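Lipoprotein outS (Dickeya dadantii, PDB 3UTK) serves as the pilotin of a type II secretion system, interacts with the secretin OutD and is required to move pectate lyases and cellulases across the outer membrane. Local coordinates at residues A53-P67 with C115-M129. Numbering follows the deposited sequence.
Sequences ASKYLRVQCERSDLP and CSSFNRTMTPFLDAM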
ATOM      1  N   ALA A  53       1.793  -0.806   3.378  1.00 16.74           N
ATOM      2  CA  ALA A  53       2.423   0.330   4.053  1.00 17.23           C
ATOM      3  C   ALA A  53       1.380   1.390   4.422  1.00 18.66           C
ATOM      4  O   ALA A  53       1.433   1.984   5.494  1.00 19.98           O
ATOM      5  CB  ALA A  53       3.516   0.935   3.177  1.00 19.52           C
ATOM      6  N   SER A  54       0.439   1.632   3.513  1.00 18.93           N
ATOM      7  CA  SER A  54      -0.640   2.565   3.779  1.00 17.83           C
ATOM      8  C   SER A  54      -1.533   2.122   4.938  1.00 16.67           C
ATOM      9  O   SER A  54      -1.886   2.937   5.771  1.00 19.82           O
ATOM     10  CB  SER A  54      -1.483   2.792   2.525  1.00 18.84           C
ATOM     11  OG  SER A  54      -0.697   3.376   1.502  1.00 18.89           O
ATOM     12  N   LYS A  55      -1.931   0.848   4.977  1.00 15.16           N
ATOM     13  CA  LYS A  55      -2.739   0.360   6.098  1.00 14.15           C
ATOM     14  C   LYS A  55      -1.933   0.451   7.400  1.00 17.24           C
ATOM     15  O   LYS A  55      -2.472   0.780   8.452  1.00 19.44           O
ATOM     16  CB  LYS A  55      -3.226  -1.076   5.855  1.00 17.85           C
ATOM     17  CG  LYS A  55      -4.105  -1.624   6.980  1.00 20.60           C
ATOM     18  CD  LYS A  55      -4.700  -2.989   6.654  1.00 23.98           C
ATOM     19  CE  LYS A  55      -5.652  -3.437   7.758  1.00 27.98           C
ATOM     20  NZ  LYS A  55      -6.507  -4.580   7.332  1.00 31.64           N
ATOM     21  N   TYR A  56      -0.643   0.145   7.327  1.00 16.11           N
ATOM     22  CA  TYR A  56       0.228   0.271   8.496  1.00 15.84           C
ATOM     23  C   TYR A  56       0.207   1.708   9.038  1.00 15.73           C
ATOM     24  O   TYR A  56       0.133   1.933  10.246  1.00 17.95           O
ATOM     25  CB  TYR A  56       1.661  -0.189   8.165  1.00 15.62           C
ATOM     26  CG  TYR A  56       2.573  -0.274   9.368  1.00 17.90           C
ATOM     27  CD1 TYR A  56       3.164   0.866   9.901  1.00 17.08           C
ATOM     28  CD2 TYR A  56       2.858  -1.500   9.958  1.00 18.25           C
ATOM     29  CE1 TYR A  56       3.999   0.784  11.004  1.00 18.84           C
ATOM     30  CE2 TYR A  56       3.691  -1.587  11.060  1.00 17.09           C
ATOM     31  CZ  TYR A  56       4.256  -0.449  11.577  1.00 17.77           C
ATOM     32  OH  TYR A  56       5.077  -0.543  12.678  1.00 19.46           O
ATOM     33  N   LEU A  57       0.231   2.688   8.145  1.00 16.57           N
ATOM     34  CA  LEU A  57       0.205   4.071   8.596  1.00 15.08           C
ATOM     35  C   LEU A  57      -1.132   4.376   9.266  1.00 15.45           C
ATOM     36  O   LEU A  57      -1.172   4.978  10.333  1.00 16.73           O
ATOM     37  CB  LEU A  57       0.448   5.048   7.443  1.00 15.42           C
ATOM     38  CG  LEU A  57       1.883   5.192   6.922  1.00 16.42           C
ATOM     39  CD1 LEU A  57       1.947   6.084   5.668  1.00 20.18           C
ATOM     40  CD2 LEU A  57       2.814   5.754   8.002  1.00 18.60           C
ATOM     41  N   ARG A  58      -2.226   3.958   8.640  1.00 14.98           N
ATOM     42  CA  ARG A  58      -3.540   4.272   9.193  1.00 13.48           C
ATOM     43  C   ARG A  58      -3.734   3.618  10.560  1.00 18.78           C
ATOM     44  O   ARG A  58      -4.179   4.263  11.508  1.00 20.67           O
ATOM     45  CB  ARG A  58      -4.671   3.840   8.244  1.00 14.73           C
ATOM     46  CG  ARG A  58      -6.057   4.350   8.665  1.00 17.92           C
ATOM     47  CD  ARG A  58      -7.164   3.741   7.812  1.00 19.72           C
ATOM     48  NE  ARG A  58      -7.376   2.339   8.147  1.00 21.71           N
ATOM     49  CZ  ARG A  58      -7.352   1.339   7.273  1.00 22.61           C
ATOM     50  NH1 ARG A  58      -7.128   1.578   5.987  1.00 23.41           N
ATOM     51  NH2 ARG A  58      -7.549   0.093   7.693  1.00 21.81           N
ATOM     52  N   VAL A  59      -3.409   2.333  10.658  1.00 20.40           N
ATOM     53  CA  VAL A  59      -3.735   1.567  11.855  1.00 22.69           C
ATOM     54  C   VAL A  59      -2.684   1.694  12.961  1.00 24.50           C
ATOM     55  O   VAL A  59      -3.029   1.897  14.131  1.00 30.56           O
ATOM     56  CB  VAL A  59      -3.985   0.077  11.523  1.00 23.01           C
ATOM     57  CG1 VAL A  59      -4.248  -0.723  12.798  1.00 26.51           C
ATOM     58  CG2 VAL A  59      -5.148  -0.054  10.540  1.00 24.24           C
ATOM     59  N   GLN A  60      -1.409   1.573  12.597  1.00 19.49           N
ATOM     60  CA  GLN A  60      -0.335   1.562  13.592  1.00 16.11           C
ATOM     61  C   GLN A  60       0.176   2.963  13.896  1.00 16.15           C
ATOM     62  O   GLN A  60       0.665   3.240  14.995  1.00 21.72           O
ATOM     63  CB  GLN A  60       0.831   0.669  13.125  1.00 15.14           C
ATOM     64  CG  GLN A  60       0.420  -0.765  12.766  1.00 19.71           C
ATOM     65  CD  GLN A  60      -0.163  -1.521  13.946  1.00 24.52           C
ATOM     66  OE1 GLN A  60      -1.172  -2.214  13.819  1.00 30.19           O
ATOM     67  NE2 GLN A  60       0.481  -1.404  15.096  1.00 22.33           N
ATOM     68  N   CYS A  61       0.068   3.857  12.923  1.00 16.10           N
ATOM     69  CA  CYS A  61       0.676   5.184  13.048  1.00 16.51           C
ATOM     70  C   CYS A  61      -0.365   6.283  13.224  1.00 18.26           C
ATOM     71  O   CYS A  61      -0.054   7.482  13.149  1.00 20.77           O
ATOM     72  CB  CYS A  61       1.549   5.466  11.821  1.00 19.27           C
ATOM     73  SG  CYS A  61       2.819   4.179  11.513  1.00 24.21           S
ATOM     74  N   GLU A  62      -1.591   5.859  13.495  1.00 16.39           N
ATOM     75  CA  GLU A  62      -2.723   6.758  13.748  1.00 18.02           C
ATOM     76  C   GLU A  62      -2.906   7.796  12.648  1.00 18.98           C
ATOM     77  O   GLU A  62      -3.345   8.910  12.925  1.00 18.66           O
ATOM     78  CB  GLU A  62      -2.555   7.492  15.084  1.00 19.30           C
ATOM     79  CG  GLU A  62      -2.185   6.603  16.244  1.00 26.68           C
ATOM     80  CD  GLU A  62      -3.260   5.602  16.556  1.00 36.81           C
ATOM     81  OE1 GLU A  62      -4.384   5.770  16.039  1.00 39.75           O
ATOM     82  OE2 GLU A  62      -2.983   4.649  17.313  1.00 40.66           O
ATOM     83  N   ARG A  63      -2.545   7.442  11.417  1.00 15.96           N
ATOM     84  CA  ARG A  63      -2.798   8.319  10.273  1.00 17.68           C
ATOM     85  C   ARG A  63      -4.273   8.224   9.888  1.00 20.55           C
ATOM     86  O   ARG A  63      -4.648   7.615   8.876  1.00 20.87           O
ATOM     87  CB  ARG A  63      -1.882   7.976   9.087  1.00 17.28           C
ATOM     88  CG  ARG A  63      -0.421   8.375   9.264  1.00 18.66           C
ATOM     89  CD  ARG A  63      -0.212   9.906   9.243  1.00 18.50           C
ATOM     90  NE  ARG A  63      -0.731  10.576   8.041  1.00 19.82           N
ATOM     91  CZ  ARG A  63      -0.014  10.857   6.955  1.00 18.35           C
ATOM     92  NH1 ARG A  63       1.265  10.504   6.882  1.00 18.20           N
ATOM     93  NH2 ARG A  63      -0.579  11.479   5.922  1.00 20.83           N
ATOM     94  N   SER A  64      -5.113   8.812  10.729  1.00 21.42           N
ATOM     95  CA  SER A  64      -6.551   8.713  10.551  1.00 24.41           C
ATOM     96  C   SER A  64      -7.079   9.584   9.420  1.00 26.36           C
ATOM     97  O   SER A  64      -8.286   9.596   9.164  1.00 28.67           O
ATOM     98  CB  SER A  64      -7.258   9.059  11.851  1.00 24.02           C
ATOM     99  OG  SER A  64      -6.960  10.387  12.230  1.00 30.96           O
ATOM    100  N   ASP A  65      -6.180  10.310   8.756  1.00 22.05           N
ATOM    101  CA  ASP A  65      -6.531  11.062   7.553  1.00 21.56           C
ATOM    102  C   ASP A  65      -6.587  10.146   6.334  1.00 21.63           C
ATOM    103  O   ASP A  65      -7.088  10.527   5.276  1.00 24.82           O
ATOM    104  CB  ASP A  65      -5.557  12.230   7.313  1.00 19.72           C
ATOM    105  CG  ASP A  65      -4.088  11.794   7.283  1.00 20.80           C
ATOM    106  OD1 ASP A  65      -3.659  10.994   8.151  1.00 20.66           O
ATOM    107  OD2 ASP A  65      -3.361  12.270   6.386  1.00 22.84           O
ATOM    108  N   LEU A  66      -6.077   8.929   6.485  1.00 19.72           N
ATOM    109  CA  LEU A  66      -6.089   7.968   5.388  1.00 19.71           C
ATOM    110  C   LEU A  66      -7.394   7.179   5.369  1.00 20.89           C
ATOM    111  O   LEU A  66      -8.003   6.949   6.419  1.00 21.94           O
ATOM    112  CB  LEU A  66      -4.871   7.027   5.477  1.00 19.94           C
ATOM    113  CG  LEU A  66      -3.509   7.720   5.478  1.00 22.17           C
ATOM    114  CD1 LEU A  66      -2.405   6.689   5.399  1.00 22.12           C
ATOM    115  CD2 LEU A  66      -3.380   8.696   4.317  1.00 23.81           C
ATOM    116  N   PRO A  67      -7.838   6.774   4.171  1.00 20.85           N
ATOM    117  CA  PRO A  67      -9.126   6.104   3.958  1.00 23.68           C
ATOM    118  C   PRO A  67      -9.067   4.599   4.186  1.00 24.64           C
ATOM    119  O   PRO A  67      -8.020   4.064   4.564  1.00 24.44           O
ATOM    120  CB  PRO A  67      -9.412   6.394   2.483  1.00 23.61           C
ATOM    121  CG  PRO A  67      -8.051   6.410   1.868  1.00 24.31           C
ATOM    122  CD  PRO A  67      -7.151   7.055   2.898  1.00 22.05           C
ATOM    123  N   CYS A 115       6.964   3.747  11.488  1.00 17.22           N
ATOM    124  CA  CYS A 115       6.085   4.891  11.231  1.00 16.89           C
ATOM    125  C   CYS A 115       6.864   6.091  10.720  1.00 16.55           C
ATOM    126  O   CYS A 115       6.430   6.771   9.787  1.00 16.87           O
ATOM    127  CB  CYS A 115       5.307   5.299  12.486  1.00 19.69           C
ATOM    128  SG  CYS A 115       4.115   4.063  13.072  1.00 25.63           S
ATOM    129  N   SER A 116       7.995   6.380  11.349  1.00 18.19           N
ATOM    130  CA  SER A 116       8.812   7.512  10.921  1.00 17.54           C
ATOM    131  C   SER A 116       9.262   7.305   9.471  1.00 18.98           C
ATOM    132  O   SER A 116       9.252   8.235   8.660  1.00 16.54           O
ATOM    133  CB  SER A 116      10.036   7.664  11.831  1.00 19.25           C
ATOM    134  OG  SER A 116      10.787   8.811  11.465  1.00 22.86           O
ATOM    135  N   SER A 117       9.654   6.076   9.151  1.00 18.30           N
ATOM    136  CA  SER A 117      10.120   5.761   7.803  1.00 16.19           C
ATOM    137  C   SER A 117       9.001   5.887   6.753  1.00 18.60           C
ATOM    138  O   SER A 117       9.198   6.531   5.717  1.00 16.41           O
ATOM    139  CB  SER A 117      10.754   4.364   7.750  1.00 17.14           C
ATOM    140  OG  SER A 117      11.278   4.115   6.462  1.00 19.00           O
ATOM    141  N   PHE A 118       7.846   5.269   7.005  1.00 16.64           N
ATOM    142  CA  PHE A 118       6.718   5.348   6.061  1.00 19.63           C
ATOM    143  C   PHE A 118       6.205   6.795   5.922  1.00 19.60           C
ATOM    144  O   PHE A 118       5.872   7.248   4.818  1.00 16.43           O
ATOM    145  CB  PHE A 118       5.573   4.414   6.475  1.00 19.96           C
ATOM    146  CG  PHE A 118       5.789   2.954   6.116  1.00 17.64           C
ATOM    147  CD1 PHE A 118       6.623   2.577   5.064  1.00 17.22           C
ATOM    148  CD2 PHE A 118       5.149   1.959   6.844  1.00 19.59           C
ATOM    149  CE1 PHE A 118       6.800   1.228   4.738  1.00 19.02           C
ATOM    150  CE2 PHE A 118       5.316   0.606   6.523  1.00 18.18           C
ATOM    151  CZ  PHE A 118       6.156   0.241   5.473  1.00 18.51           C
ATOM    152  N   ASN A 119       6.147   7.531   7.030  1.00 17.99           N
ATOM    153  CA  ASN A 119       5.684   8.922   6.977  1.00 16.53           C
ATOM    154  C   ASN A 119       6.613   9.766   6.107  1.00 19.12           C
ATOM    155  O   ASN A 119       6.171  10.687   5.396  1.00 19.56           O
ATOM    156  CB  ASN A 119       5.594   9.521   8.384  1.00 17.46           C
ATOM    157  CG  ASN A 119       4.252   9.255   9.059  1.00 19.08           C
ATOM    158  OD1 ASN A 119       3.206   9.176   8.400  1.00 19.79           O
ATOM    159  ND2 ASN A 119       4.279   9.117  10.378  1.00 19.31           N
ATOM    160  N   ARG A 120       7.898   9.434   6.147  1.00 19.04           N
ATOM    161  CA  ARG A 120       8.894  10.153   5.361  1.00 20.85           C
ATOM    162  C   ARG A 120       8.787   9.871   3.866  1.00 19.12           C
ATOM    163  O   ARG A 120       8.909  10.794   3.070  1.00 22.42           O
ATOM    164  CB  ARG A 120      10.317   9.837   5.843  1.00 22.33           C
ATOM    165  CG  ARG A 120      11.407  10.636   5.122  1.00 26.72           C
ATOM    166  CD  ARG A 120      12.804  10.191   5.546  1.00 32.17           C
ATOM    167  NE  ARG A 120      13.753  10.236   4.435  1.00 40.81           N
ATOM    168  CZ  ARG A 120      14.429   9.183   3.978  1.00 42.94           C
ATOM    169  NH1 ARG A 120      14.273   7.983   4.537  1.00 36.71           N
ATOM    170  NH2 ARG A 120      15.267   9.333   2.961  1.00 48.37           N
ATOM    171  N   THR A 121       8.521   8.616   3.492  1.00 16.12           N
ATOM    172  CA  THR A 121       8.699   8.189   2.099  1.00 20.83           C
ATOM    173  C   THR A 121       7.420   8.009   1.282  1.00 20.33           C
ATOM    174  O   THR A 121       7.484   7.888   0.062  1.00 20.59           O
ATOM    175  CB  THR A 121       9.438   6.835   2.019  1.00 21.30           C
ATOM    176  OG1 THR A 121       8.622   5.822   2.626  1.00 21.81           O
ATOM    177  CG2 THR A 121      10.788   6.902   2.737  1.00 21.62           C
ATOM    178  N   MET A 122       6.264   7.975   1.937  1.00 19.14           N
ATOM    179  CA  MET A 122       5.040   7.550   1.255  1.00 21.82           C
ATOM    180  C   MET A 122       4.239   8.694   0.632  1.00 21.29           C
ATOM    181  O   MET A 122       3.181   8.466   0.047  1.00 22.56           O
ATOM    182  CB  MET A 122       4.152   6.736   2.209  1.00 19.92           C
ATOM    183  CG  MET A 122       4.651   5.315   2.472  1.00 23.39           C
ATOM    184  SD  MET A 122       4.267   4.226   1.079  1.00 26.23           S
ATOM    185  CE  MET A 122       2.474   4.169   1.166  1.00 23.09           C
ATOM    186  N   THR A 123       4.742   9.919   0.740  1.00 20.47           N
ATOM    187  CA  THR A 123       3.992  11.079   0.247  1.00 22.93           C
ATOM    188  C   THR A 123       3.379  10.948  -1.166  1.00 22.71           C
ATOM    189  O   THR A 123       2.218  11.289  -1.360  1.00 22.69           O
ATOM    190  CB  THR A 123       4.823  12.375   0.316  1.00 26.89           C
ATOM    191  OG1 THR A 123       5.273  12.585   1.660  1.00 31.67           O
ATOM    192  CG2 THR A 123       3.979  13.561  -0.114  1.00 31.30           C
ATOM    193  N   PRO A 124       4.157  10.488  -2.163  1.00 24.46           N
ATOM    194  CA  PRO A 124       3.561  10.403  -3.505  1.00 25.69           C
ATOM    195  C   PRO A 124       2.327   9.493  -3.578  1.00 24.78           C
ATOM    196  O   PRO A 124       1.363   9.810  -4.287  1.00 25.69           O
ATOM    197  CB  PRO A 124       4.706   9.846  -4.362  1.00 26.48           C
ATOM    198  CG  PRO A 124       5.950  10.270  -3.636  1.00 25.85           C
ATOM    199  CD  PRO A 124       5.598  10.175  -2.179  1.00 25.68           C
ATOM    200  N   PHE A 125       2.345   8.379  -2.855  1.00 21.76           N
ATOM    201  CA  PHE A 125       1.200   7.479  -2.884  1.00 21.71           C
ATOM    202  C   PHE A 125       0.033   8.064  -2.085  1.00 20.96           C
ATOM    203  O   PHE A 125      -1.115   7.973  -2.508  1.00 22.63           O
ATOM    204  CB  PHE A 125       1.577   6.087  -2.377  1.00 18.49           C
ATOM    205  CG  PHE A 125       0.528   5.043  -2.636  1.00 19.37           C
ATOM    206  CD1 PHE A 125       0.213   4.662  -3.927  1.00 23.43           C
ATOM    207  CD2 PHE A 125      -0.148   4.448  -1.582  1.00 19.40           C
ATOM    208  CE1 PHE A 125      -0.757   3.695  -4.161  1.00 24.94           C
ATOM    209  CE2 PHE A 125      -1.115   3.485  -1.808  1.00 20.02           C
ATOM    210  CZ  PHE A 125      -1.422   3.109  -3.097  1.00 22.96           C
ATOM    211  N   LEU A 126       0.326   8.674  -0.935  1.00 20.30           N
ATOM    212  CA  LEU A 126      -0.735   9.301  -0.151  1.00 19.86           C
ATOM    213  C   LEU A 126      -1.371  10.463  -0.927  1.00 21.87           C
ATOM    214  O   LEU A 126      -2.576  10.695  -0.838  1.00 24.22           O
ATOM    215  CB  LEU A 126      -0.229   9.768   1.219  1.00 20.17           C
ATOM    216  CG  LEU A 126       0.495   8.711   2.059  1.00 20.36           C
ATOM    217  CD1 LEU A 126       0.853   9.260   3.431  1.00 22.77           C
ATOM    218  CD2 LEU A 126      -0.311   7.424   2.188  1.00 21.04           C
ATOM    219  N   ASP A 127      -0.559  11.189  -1.690  1.00 23.92           N
ATOM    220  CA  ASP A 127      -1.086  12.263  -2.542  1.00 26.25           C
ATOM    221  C   ASP A 127      -2.078  11.722  -3.580  1.00 28.24           C
ATOM    222  O   ASP A 127      -3.124  12.331  -3.847  1.00 30.61           O
ATOM    223  CB  ASP A 127       0.050  12.993  -3.256  1.00 27.99           C
ATOM    224  CG  ASP A 127       0.736  14.023  -2.374  1.00 33.21           C
ATOM    225  OD1 ASP A 127       0.306  14.217  -1.218  1.00 33.96           O
ATOM    226  OD2 ASP A 127       1.703  14.655  -2.852  1.00 36.34           O
ATOM    227  N   ALA A 128      -1.738  10.578  -4.163  1.00 25.65           N
ATOM    228  CA  ALA A 128      -2.587   9.927  -5.159  1.00 26.99           C
ATOM    229  C   ALA A 128      -3.927   9.528  -4.553  1.00 27.10           C
ATOM    230  O   ALA A 128      -4.959   9.500  -5.226  1.00 26.34           O
ATOM    231  CB  ALA A 128      -1.881   8.706  -5.728  1.00 28.79           C
ATOM    232  N   MET A 129      -3.903   9.216  -3.268  1.00 29.92           N
ATOM    233  CA  MET A 129      -5.097   8.789  -2.563  1.00 32.69           C
ATOM    234  C   MET A 129      -6.155   9.875  -2.453  1.00 34.99           C
ATOM    235  O   MET A 129      -7.341   9.581  -2.373  1.00 38.13           O
ATOM    236  CB  MET A 129      -4.710   8.332  -1.167  1.00 33.01           C
ATOM    237  CG  MET A 129      -5.118   6.945  -0.843  1.00 31.76           C
ATOM    238  SD  MET A 129      -4.338   6.533   0.716  1.00 30.04           S
ATOM    239  CE  MET A 129      -2.982   5.501   0.168  1.00 27.60           C
TER
HETATM  240  O   HOH W   1       1.637   9.533  12.422  1.00 20.96           O
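Cys-61 and Cys-115 are joined covalently, SG to SG at 2.0 Å, tying the loop that follows helix 40-60 to helix 111-121. Next to the disulfide, Phe-118 turns its edge to the face of Tyr-56 in an offset edge-to-face pair, the planes 76° apart and Tyr-56 CD1 3.8 Å from Phe-118 CD2. The Phe-118 ring also takes the methyl of Ala-53 over one face: CB lies 3.6 Å from the ring centroid and close to the normal, a CH-pi contact. Leu-57 acts as a knob in a hole formed by Cys-115, Phe-118, Asn-119 and Leu-126; with CG set beside its backbone N, its CD2 comes within 3.4 Å of Phe-118 CB while CD1 turns to Leu-126.

These contacts belong to the pilotin's nested, perpendicular helical hairpins. The segment of helix 40-60 approaches that of helix 111-121 to 10.1 Å between axes, at 121°, and that of helix 123-131 to 11.5 Å, at 81°; its side chains meet both arms of the bend around Met-122.

At the loop side, Arg-63 NH1 donates to Asn-119 OD1 (2.8 Å), which lies in the guanidinium plane although the donor is tilted from the amide carbonyl plane. Bends at chi2 and chi3 fold the arginine back, and Asp-65 grips NE and NH2 side-on through its syn lone pairs, fixing the guanidinium's rotation. A water donates to Cys-61 O and accepts a weak hydrogen bond from Asn-119 ND2. Farther along, Pro-67 CD meets Met-129 SD at 3.6 Å. The methyls of Met-122 and Met-129 reach Ser-54 OG, whose hydrogen bond goes to Leu-50 O. Gln-60 CG lies over the Tyr-56 face opposite Phe-118, and Leu-105 of helix 94-106 also touches the Tyr-56 side chain.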